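PDB 1RKX: CDP-glucose-4,6-dehydratase from Yersinia pseudotuberculosis, which catalyses the dehydration of CDP-D-glucose to CDP-4-dehydro-6-deoxy-D-glucose, using a bound NAD as cofactor. Local coordinates for residues C[256-269]-C[302-316]. Numbering follows the deposited sequence.
Sequences YAEGWNFGPNDADA and YLKLDCSKAKMQLGW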
ATOM      1  N   TYR C 256     -10.173   4.983  21.817  1.00 22.56           N
ATOM      2  CA  TYR C 256     -10.135   6.127  20.920  1.00 22.61           C
ATOM      3  C   TYR C 256      -8.777   6.811  20.819  1.00 20.49           C
ATOM      4  O   TYR C 256      -8.658   7.856  20.180  1.00 22.82           O
ATOM      5  CB  TYR C 256     -11.197   7.143  21.341  1.00 23.38           C
ATOM      6  CG  TYR C 256     -12.597   6.578  21.281  1.00 26.34           C
ATOM      7  CD1 TYR C 256     -13.148   5.904  22.372  1.00 28.51           C
ATOM      8  CD2 TYR C 256     -13.351   6.666  20.112  1.00 27.87           C
ATOM      9  CE1 TYR C 256     -14.417   5.330  22.297  1.00 28.93           C
ATOM     10  CE2 TYR C 256     -14.619   6.095  20.024  1.00 29.39           C
ATOM     11  CZ  TYR C 256     -15.147   5.429  21.119  1.00 31.17           C
ATOM     12  OH  TYR C 256     -16.401   4.863  21.027  1.00 32.04           O
ATOM     13  N   ALA C 257      -7.762   6.218  21.436  1.00 18.33           N
ATOM     14  CA  ALA C 257      -6.410   6.778  21.427  1.00 20.71           C
ATOM     15  C   ALA C 257      -5.680   6.494  20.111  1.00 19.37           C
ATOM     16  O   ALA C 257      -4.766   5.670  20.055  1.00 19.32           O
ATOM     17  CB  ALA C 257      -5.609   6.221  22.616  1.00 20.16           C
ATOM     18  N   GLU C 258      -6.090   7.189  19.055  1.00 19.32           N
ATOM     19  CA  GLU C 258      -5.492   7.024  17.732  1.00 21.16           C
ATOM     20  C   GLU C 258      -5.551   8.365  17.009  1.00 18.29           C
ATOM     21  O   GLU C 258      -5.782   9.403  17.629  1.00 17.23           O
ATOM     22  CB  GLU C 258      -6.274   5.995  16.907  1.00 24.06           C
ATOM     23  CG  GLU C 258      -6.977   4.926  17.718  1.00 30.95           C
ATOM     24  CD  GLU C 258      -7.733   3.937  16.854  1.00 32.63           C
ATOM     25  OE1 GLU C 258      -8.394   4.374  15.884  1.00 30.36           O
ATOM     26  OE2 GLU C 258      -7.672   2.725  17.150  1.00 34.57           O
ATOM     27  N   GLY C 259      -5.346   8.336  15.693  1.00 17.29           N
ATOM     28  CA  GLY C 259      -5.395   9.555  14.902  1.00 14.05           C
ATOM     29  C   GLY C 259      -6.770   9.725  14.275  1.00 15.62           C
ATOM     30  O   GLY C 259      -7.401   8.737  13.891  1.00 16.47           O
ATOM     31  N   TRP C 260      -7.230  10.970  14.146  1.00 14.80           N
ATOM     32  CA  TRP C 260      -8.555  11.244  13.595  1.00 15.74           C
ATOM     33  C   TRP C 260      -8.626  12.427  12.632  1.00 17.02           C
ATOM     34  O   TRP C 260      -8.146  13.513  12.941  1.00 16.31           O
ATOM     35  CB  TRP C 260      -9.549  11.517  14.730  1.00 16.05           C
ATOM     36  CG  TRP C 260      -9.649  10.426  15.739  1.00 16.99           C
ATOM     37  CD1 TRP C 260      -8.785  10.173  16.765  1.00 17.26           C
ATOM     38  CD2 TRP C 260     -10.662   9.419  15.805  1.00 17.09           C
ATOM     39  NE1 TRP C 260      -9.197   9.066  17.468  1.00 17.57           N
ATOM     40  CE2 TRP C 260     -10.346   8.582  16.900  1.00 18.71           C
ATOM     41  CE3 TRP C 260     -11.806   9.139  15.044  1.00 19.21           C
ATOM     42  CZ2 TRP C 260     -11.135   7.480  17.255  1.00 17.81           C
ATOM     43  CZ3 TRP C 260     -12.595   8.041  15.395  1.00 20.32           C
ATOM     44  CH2 TRP C 260     -12.251   7.224  16.495  1.00 19.45           C
ATOM     45  N   ASN C 261      -9.260  12.205  11.481  1.00 14.65           N
ATOM     46  CA  ASN C 261      -9.452  13.234  10.460  1.00 17.84           C
ATOM     47  C   ASN C 261     -10.775  13.974  10.668  1.00 17.92           C
ATOM     48  O   ASN C 261     -11.800  13.354  10.955  1.00 17.39           O
ATOM     49  CB  ASN C 261      -9.539  12.613   9.061  1.00 15.90           C
ATOM     50  CG  ASN C 261      -8.207  12.132   8.524  1.00 16.76           C
ATOM     51  OD1 ASN C 261      -8.175  11.369   7.559  1.00 22.09           O
ATOM     52  ND2 ASN C 261      -7.114  12.581   9.115  1.00 15.89           N
ATOM     53  N   PHE C 262     -10.758  15.289  10.489  1.00 16.94           N
ATOM     54  CA  PHE C 262     -11.977  16.085  10.575  1.00 18.47           C
ATOM     55  C   PHE C 262     -11.975  17.055   9.404  1.00 20.48           C
ATOM     56  O   PHE C 262     -11.009  17.792   9.184  1.00 20.25           O
ATOM     57  CB  PHE C 262     -12.083  16.844  11.905  1.00 18.76           C
ATOM     58  CG  PHE C 262     -12.283  15.950  13.101  1.00 16.12           C
ATOM     59  CD1 PHE C 262     -11.216  15.632  13.930  1.00 14.92           C
ATOM     60  CD2 PHE C 262     -13.538  15.414  13.390  1.00 18.08           C
ATOM     61  CE1 PHE C 262     -11.388  14.799  15.033  1.00 16.52           C
ATOM     62  CE2 PHE C 262     -13.723  14.574  14.494  1.00 16.10           C
ATOM     63  CZ  PHE C 262     -12.650  14.268  15.313  1.00 16.54           C
ATOM     64  N   GLY C 263     -13.056  17.036   8.636  1.00 19.75           N
ATOM     65  CA  GLY C 263     -13.157  17.908   7.487  1.00 19.79           C
ATOM     66  C   GLY C 263     -14.581  17.970   6.973  1.00 19.46           C
ATOM     67  O   GLY C 263     -15.445  17.245   7.458  1.00 21.19           O
ATOM     68  N   PRO C 264     -14.855  18.828   5.984  1.00 19.84           N
ATOM     69  CA  PRO C 264     -16.189  18.992   5.401  1.00 20.22           C
ATOM     70  C   PRO C 264     -16.495  17.939   4.340  1.00 22.21           C
ATOM     71  O   PRO C 264     -15.611  17.193   3.918  1.00 19.71           O
ATOM     72  CB  PRO C 264     -16.116  20.384   4.800  1.00 18.35           C
ATOM     73  CG  PRO C 264     -14.713  20.394   4.250  1.00 18.40           C
ATOM     74  CD  PRO C 264     -13.902  19.779   5.381  1.00 19.21           C
ATOM     75  N   ASN C 265     -17.748  17.893   3.897  1.00 26.97           N
ATOM     76  CA  ASN C 265     -18.139  16.945   2.864  1.00 29.98           C
ATOM     77  C   ASN C 265     -17.616  17.488   1.542  1.00 28.39           C
ATOM     78  O   ASN C 265     -17.760  18.678   1.256  1.00 26.28           O
ATOM     79  CB  ASN C 265     -19.660  16.804   2.836  1.00 36.59           C
ATOM     80  CG  ASN C 265     -20.217  16.312   4.160  1.00 43.67           C
ATOM     81  OD1 ASN C 265     -19.695  15.362   4.748  1.00 47.30           O
ATOM     82  ND2 ASN C 265     -21.280  16.954   4.634  1.00 48.10           N
ATOM     83  N   ASP C 266     -16.999  16.626   0.741  1.00 31.12           N
ATOM     84  CA  ASP C 266     -16.443  17.060  -0.535  1.00 34.60           C
ATOM     85  C   ASP C 266     -17.504  17.679  -1.437  1.00 33.96           C
ATOM     86  O   ASP C 266     -17.187  18.480  -2.313  1.00 30.50           O
ATOM     87  CB  ASP C 266     -15.776  15.894  -1.266  1.00 42.68           C
ATOM     88  CG  ASP C 266     -14.900  16.356  -2.425  1.00 51.29           C
ATOM     89  OD1 ASP C 266     -14.661  15.549  -3.346  1.00 57.54           O
ATOM     90  OD2 ASP C 266     -14.440  17.520  -2.409  1.00 54.85           O
ATOM     91  N   ALA C 267     -18.761  17.307  -1.225  1.00 31.90           N
ATOM     92  CA  ALA C 267     -19.843  17.856  -2.039  1.00 35.77           C
ATOM     93  C   ALA C 267     -19.961  19.355  -1.774  1.00 38.90           C
ATOM     94  O   ALA C 267     -20.553  20.099  -2.557  1.00 38.49           O
ATOM     95  CB  ALA C 267     -21.154  17.156  -1.706  1.00 33.59           C
ATOM     96  N   ASP C 268     -19.371  19.782  -0.663  1.00 39.65           N
ATOM     97  CA  ASP C 268     -19.380  21.177  -0.231  1.00 39.76           C
ATOM     98  C   ASP C 268     -18.243  21.954  -0.904  1.00 39.45           C
ATOM     99  O   ASP C 268     -18.229  23.185  -0.887  1.00 42.96           O
ATOM    100  CB  ASP C 268     -19.234  21.214   1.302  1.00 40.54           C
ATOM    101  CG  ASP C 268     -19.428  22.603   1.897  1.00 39.00           C
ATOM    102  OD1 ASP C 268     -20.494  23.218   1.670  1.00 34.69           O
ATOM    103  OD2 ASP C 268     -18.512  23.070   2.613  1.00 34.99           O
ATOM    104  N   ALA C 269     -17.304  21.226  -1.509  1.00 40.00           N
ATOM    105  CA  ALA C 269     -16.149  21.829  -2.175  1.00 34.90           C
ATOM    106  C   ALA C 269     -16.548  22.958  -3.114  1.00 33.44           C
ATOM    107  O   ALA C 269     -17.260  22.743  -4.094  1.00 31.92           O
ATOM    108  CB  ALA C 269     -15.375  20.767  -2.939  1.00 34.85           C
ATOM    109  N   TYR C 302      -6.426  18.882  -5.003  1.00 28.52           N
ATOM    110  CA  TYR C 302      -6.217  19.623  -3.768  1.00 25.15           C
ATOM    111  C   TYR C 302      -6.252  18.630  -2.608  1.00 22.61           C
ATOM    112  O   TYR C 302      -6.956  17.622  -2.661  1.00 20.03           O
ATOM    113  CB  TYR C 302      -7.302  20.691  -3.595  1.00 24.71           C
ATOM    114  CG  TYR C 302      -8.714  20.170  -3.717  1.00 24.84           C
ATOM    115  CD1 TYR C 302      -9.399  19.681  -2.604  1.00 25.95           C
ATOM    116  CD2 TYR C 302      -9.366  20.158  -4.952  1.00 25.45           C
ATOM    117  CE1 TYR C 302     -10.704  19.195  -2.720  1.00 26.52           C
ATOM    118  CE2 TYR C 302     -10.666  19.672  -5.078  1.00 26.35           C
ATOM    119  CZ  TYR C 302     -11.329  19.195  -3.958  1.00 28.34           C
ATOM    120  OH  TYR C 302     -12.614  18.723  -4.077  1.00 30.65           O
ATOM    121  N   LEU C 303      -5.472  18.921  -1.578  1.00 22.35           N
ATOM    122  CA  LEU C 303      -5.366  18.083  -0.383  1.00 24.57           C
ATOM    123  C   LEU C 303      -6.688  18.011   0.371  1.00 19.83           C
ATOM    124  O   LEU C 303      -7.274  19.037   0.704  1.00 21.63           O
ATOM    125  CB  LEU C 303      -4.281  18.658   0.538  1.00 28.54           C
ATOM    126  CG  LEU C 303      -3.749  17.885   1.753  1.00 34.36           C
ATOM    127  CD1 LEU C 303      -4.878  17.532   2.710  1.00 36.39           C
ATOM    128  CD2 LEU C 303      -3.036  16.636   1.280  1.00 37.00           C
ATOM    129  N   LYS C 304      -7.159  16.795   0.633  1.00 19.24           N
ATOM    130  CA  LYS C 304      -8.397  16.607   1.381  1.00 17.93           C
ATOM    131  C   LYS C 304      -8.295  15.354   2.238  1.00 15.79           C
ATOM    132  O   LYS C 304      -7.402  14.528   2.044  1.00 15.81           O
ATOM    133  CB  LYS C 304      -9.610  16.521   0.445  1.00 21.03           C
ATOM    134  CG  LYS C 304      -9.665  15.293  -0.422  1.00 24.81           C
ATOM    135  CD  LYS C 304     -10.930  15.300  -1.271  1.00 26.74           C
ATOM    136  CE  LYS C 304     -11.014  14.050  -2.128  1.00 28.52           C
ATOM    137  NZ  LYS C 304     -12.264  14.004  -2.921  1.00 26.81           N
ATOM    138  N   LEU C 305      -9.215  15.215   3.184  1.00 14.22           N
ATOM    139  CA  LEU C 305      -9.198  14.086   4.098  1.00 16.04           C
ATOM    140  C   LEU C 305     -10.457  13.239   4.028  1.00 15.85           C
ATOM    141  O   LEU C 305     -11.544  13.740   3.748  1.00 16.62           O
ATOM    142  CB  LEU C 305      -9.034  14.592   5.536  1.00 14.61           C
ATOM    143  CG  LEU C 305      -7.867  15.531   5.859  1.00 15.80           C
ATOM    144  CD1 LEU C 305      -7.906  15.897   7.345  1.00 17.80           C
ATOM    145  CD2 LEU C 305      -6.556  14.858   5.512  1.00 15.12           C
ATOM    146  N   ASP C 306     -10.301  11.947   4.275  1.00 16.26           N
ATOM    147  CA  ASP C 306     -11.441  11.042   4.302  1.00 19.11           C
ATOM    148  C   ASP C 306     -11.794  10.994   5.787  1.00 18.12           C
ATOM    149  O   ASP C 306     -10.972  10.573   6.603  1.00 16.50           O
ATOM    150  CB  ASP C 306     -11.044   9.652   3.823  1.00 20.62           C
ATOM    151  CG  ASP C 306     -12.210   8.685   3.820  1.00 22.06           C
ATOM    152  OD1 ASP C 306     -12.920   8.600   4.844  1.00 20.50           O
ATOM    153  OD2 ASP C 306     -12.414   8.008   2.795  1.00 24.10           O
ATOM    154  N   CYS C 307     -13.001  11.431   6.136  1.00 17.25           N
ATOM    155  CA  CYS C 307     -13.417  11.460   7.536  1.00 19.75           C
ATOM    156  C   CYS C 307     -14.438  10.390   7.898  1.00 17.45           C
ATOM    157  O   CYS C 307     -15.304  10.613   8.747  1.00 17.35           O
ATOM    158  CB  CYS C 307     -13.975  12.847   7.878  1.00 20.23           C
ATOM    159  SG  CYS C 307     -12.785  14.175   7.606  1.00 22.71           S
ATOM    160  N   SER C 308     -14.327   9.233   7.257  1.00 16.17           N
ATOM    161  CA  SER C 308     -15.236   8.117   7.517  1.00 18.13           C
ATOM    162  C   SER C 308     -15.071   7.591   8.945  1.00 18.36           C
ATOM    163  O   SER C 308     -16.038   7.170   9.574  1.00 18.23           O
ATOM    164  CB  SER C 308     -14.982   6.976   6.523  1.00 17.77           C
ATOM    165  OG  SER C 308     -15.225   7.384   5.183  1.00 17.48           O
ATOM    166  N   LYS C 309     -13.842   7.620   9.450  1.00 18.21           N
ATOM    167  CA  LYS C 309     -13.555   7.132  10.797  1.00 19.65           C
ATOM    168  C   LYS C 309     -14.272   7.948  11.879  1.00 19.19           C
ATOM    169  O   LYS C 309     -14.932   7.386  12.751  1.00 19.59           O
ATOM    170  CB  LYS C 309     -12.048   7.155  11.037  1.00 18.27           C
ATOM    171  CG  LYS C 309     -11.591   6.473  12.308  1.00 21.08           C
ATOM    172  CD  LYS C 309     -10.078   6.614  12.429  1.00 21.78           C
ATOM    173  CE  LYS C 309      -9.536   5.980  13.674  1.00 23.36           C
ATOM    174  NZ  LYS C 309      -8.041   6.016  13.648  1.00 23.17           N
ATOM    175  N   ALA C 310     -14.129   9.269  11.824  1.00 19.38           N
ATOM    176  CA  ALA C 310     -14.782  10.157  12.784  1.00 21.14           C
ATOM    177  C   ALA C 310     -16.302   9.963  12.724  1.00 21.93           C
ATOM    178  O   ALA C 310     -16.984   9.923  13.752  1.00 22.45           O
ATOM    179  CB  ALA C 310     -14.436  11.609  12.465  1.00 20.42           C
ATOM    180  N   LYS C 311     -16.829   9.854  11.511  1.00 25.24           N
ATOM    181  CA  LYS C 311     -18.262   9.674  11.323  1.00 25.38           C
ATOM    182  C   LYS C 311     -18.763   8.358  11.916  1.00 26.34           C
ATOM    183  O   LYS C 311     -19.718   8.343  12.690  1.00 25.66           O
ATOM    184  CB  LYS C 311     -18.606   9.717   9.832  1.00 26.28           C
ATOM    185  CG  LYS C 311     -20.059   9.387   9.535  1.00 31.18           C
ATOM    186  CD  LYS C 311     -20.343   9.377   8.040  1.00 33.77           C
ATOM    187  CE  LYS C 311     -21.796   9.005   7.774  1.00 35.71           C
ATOM    188  NZ  LYS C 311     -22.161   9.172   6.343  1.00 36.13           N
ATOM    189  N   MET C 312     -18.102   7.266  11.553  1.00 28.23           N
ATOM    190  CA  MET C 312     -18.472   5.928  12.004  1.00 34.53           C
ATOM    191  C   MET C 312     -18.197   5.614  13.472  1.00 34.37           C
ATOM    192  O   MET C 312     -19.059   5.083  14.168  1.00 34.71           O
ATOM    193  CB  MET C 312     -17.758   4.878  11.145  1.00 40.60           C
ATOM    194  CG  MET C 312     -18.051   4.958   9.658  1.00 49.82           C
ATOM    195  SD  MET C 312     -19.716   4.421   9.237  1.00 56.72           S
ATOM    196  CE  MET C 312     -20.546   6.000   9.028  1.00 58.10           C
ATOM    197  N   GLN C 313     -16.995   5.931  13.941  1.00 33.88           N
ATOM    198  CA  GLN C 313     -16.626   5.625  15.319  1.00 35.41           C
ATOM    199  C   GLN C 313     -16.966   6.674  16.371  1.00 32.79           C
ATOM    200  O   GLN C 313     -17.108   6.345  17.544  1.00 32.86           O
ATOM    201  CB  GLN C 313     -15.133   5.295  15.387  1.00 38.58           C
ATOM    202  CG  GLN C 313     -14.781   3.964  14.747  1.00 44.89           C
ATOM    203  CD  GLN C 313     -13.292   3.702  14.732  1.00 48.33           C
ATOM    204  OE1 GLN C 313     -12.614   3.857  15.747  1.00 51.05           O
ATOM    205  NE2 GLN C 313     -12.775   3.293  13.580  1.00 50.42           N
ATOM    206  N   LEU C 314     -17.100   7.930  15.962  1.00 29.71           N
ATOM    207  CA  LEU C 314     -17.424   8.991  16.911  1.00 29.60           C
ATOM    208  C   LEU C 314     -18.842   9.506  16.731  1.00 30.14           C
ATOM    209  O   LEU C 314     -19.378  10.183  17.607  1.00 30.15           O
ATOM    210  CB  LEU C 314     -16.461  10.171  16.757  1.00 28.67           C
ATOM    211  CG  LEU C 314     -14.995  10.019  17.158  1.00 26.81           C
ATOM    212  CD1 LEU C 314     -14.256  11.298  16.800  1.00 25.54           C
ATOM    213  CD2 LEU C 314     -14.887   9.741  18.645  1.00 27.90           C
ATOM    214  N   GLY C 315     -19.452   9.187  15.596  1.00 30.22           N
ATOM    215  CA  GLY C 315     -20.791   9.676  15.338  1.00 28.67           C
ATOM    216  C   GLY C 315     -20.706  11.155  15.023  1.00 28.31           C
ATOM    217  O   GLY C 315     -21.681  11.892  15.164  1.00 28.92           O
ATOM    218  N   TRP C 316     -19.521  11.595  14.602  1.00 28.38           N
ATOM    219  CA  TRP C 316     -19.299  12.998  14.259  1.00 26.71           C
ATOM    220  C   TRP C 316     -19.849  13.331  12.883  1.00 28.00           C
ATOM    221  O   TRP C 316     -19.918  12.463  12.013  1.00 28.48           O
ATOM    222  CB  TRP C 316     -17.808  13.334  14.255  1.00 22.16           C
ATOM    223  CG  TRP C 316     -17.554  14.780  13.947  1.00 18.76           C
ATOM    224  CD1 TRP C 316     -17.716  15.837  14.799  1.00 18.73           C
ATOM    225  CD2 TRP C 316     -17.136  15.337  12.693  1.00 18.49           C
ATOM    226  NE1 TRP C 316     -17.424  17.013  14.157  1.00 18.52           N
ATOM    227  CE2 TRP C 316     -17.066  16.738  12.861  1.00 17.76           C
ATOM    228  CE3 TRP C 316     -16.816  14.787  11.441  1.00 16.90           C
ATOM    229  CZ2 TRP C 316     -16.689  17.605  11.824  1.00 18.42           C
ATOM    230  CZ3 TRP C 316     -16.437  15.648  10.404  1.00 16.89           C
ATOM    231  CH2 TRP C 316     -16.379  17.044  10.606  1.00 18.42           C
TER
HETATM  232  O   HOH W   1     -10.059   2.586  14.671  1.00 39.32           O
HETATM  233  O   HOH W   2     -12.208  10.582  10.427  1.00 16.40           O
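The short helix 308-314 packs on 259-261, one of the two edge strands, within this chain, of the parallel Rossmann sheet of this short-chain dehydrogenase/reductase enzyme, and Trp-260 is gripped between Lys-309 and Leu-314. The strand and helix directions differ by 108°. Lys-309 leaves the helix with CG anti to its backbone N (chi1 -171°) and stays extended, which lays the chain across one face of the indole, CE 3.9 Å from the centroid of the Trp-260 six-membered ring, and carries NZ into a cation-pi position over that same ring. From there Lys-309 NZ donates to Gly-259 O at 2.8 Å, in the carbonyl plane, and forms a salt bridge with Glu-258 OE1, although the hydrogen bond within it is weak. Leu-314 covers the opposite face, while Gln-313 CB and the backbone of Ala-310 meet the indole edge; Trp-260 NE1 donates to Tyr-256 O, a bond that, with the packing on both faces, limits rotation of the indole. A water links Glu-258 OE1 to Gln-313 NE2.

Farther along, the edge of Phe-262 is directed at the face of Trp-316, Phe-262 CD2 to Trp-316 CD2 3.7 Å with the planes 84° apart, and Ala-310 CB packs against Phe-262 CE2. Cys-307 SG lies 3.1 Å from Gly-263 N, a buried amide without a polar partner. Ahead of the helix, Tyr-302 and Lys-304 both hold Asp-266, which follows the strand: Tyr-302 OH donates to the syn lone pair of Asp-266 OD2 at 2.8 Å, and Lys-304 NZ reaches OD1 from above the carboxylate plane at 2.9 Å. Lys-304 NZ also bonds Ser-308 OG of the second subunit, tying this end to the subunit interface. Strand 187-192 pairs with 259-261, and helix 236-251 packs against Tyr-256, Trp-260 and Leu-314.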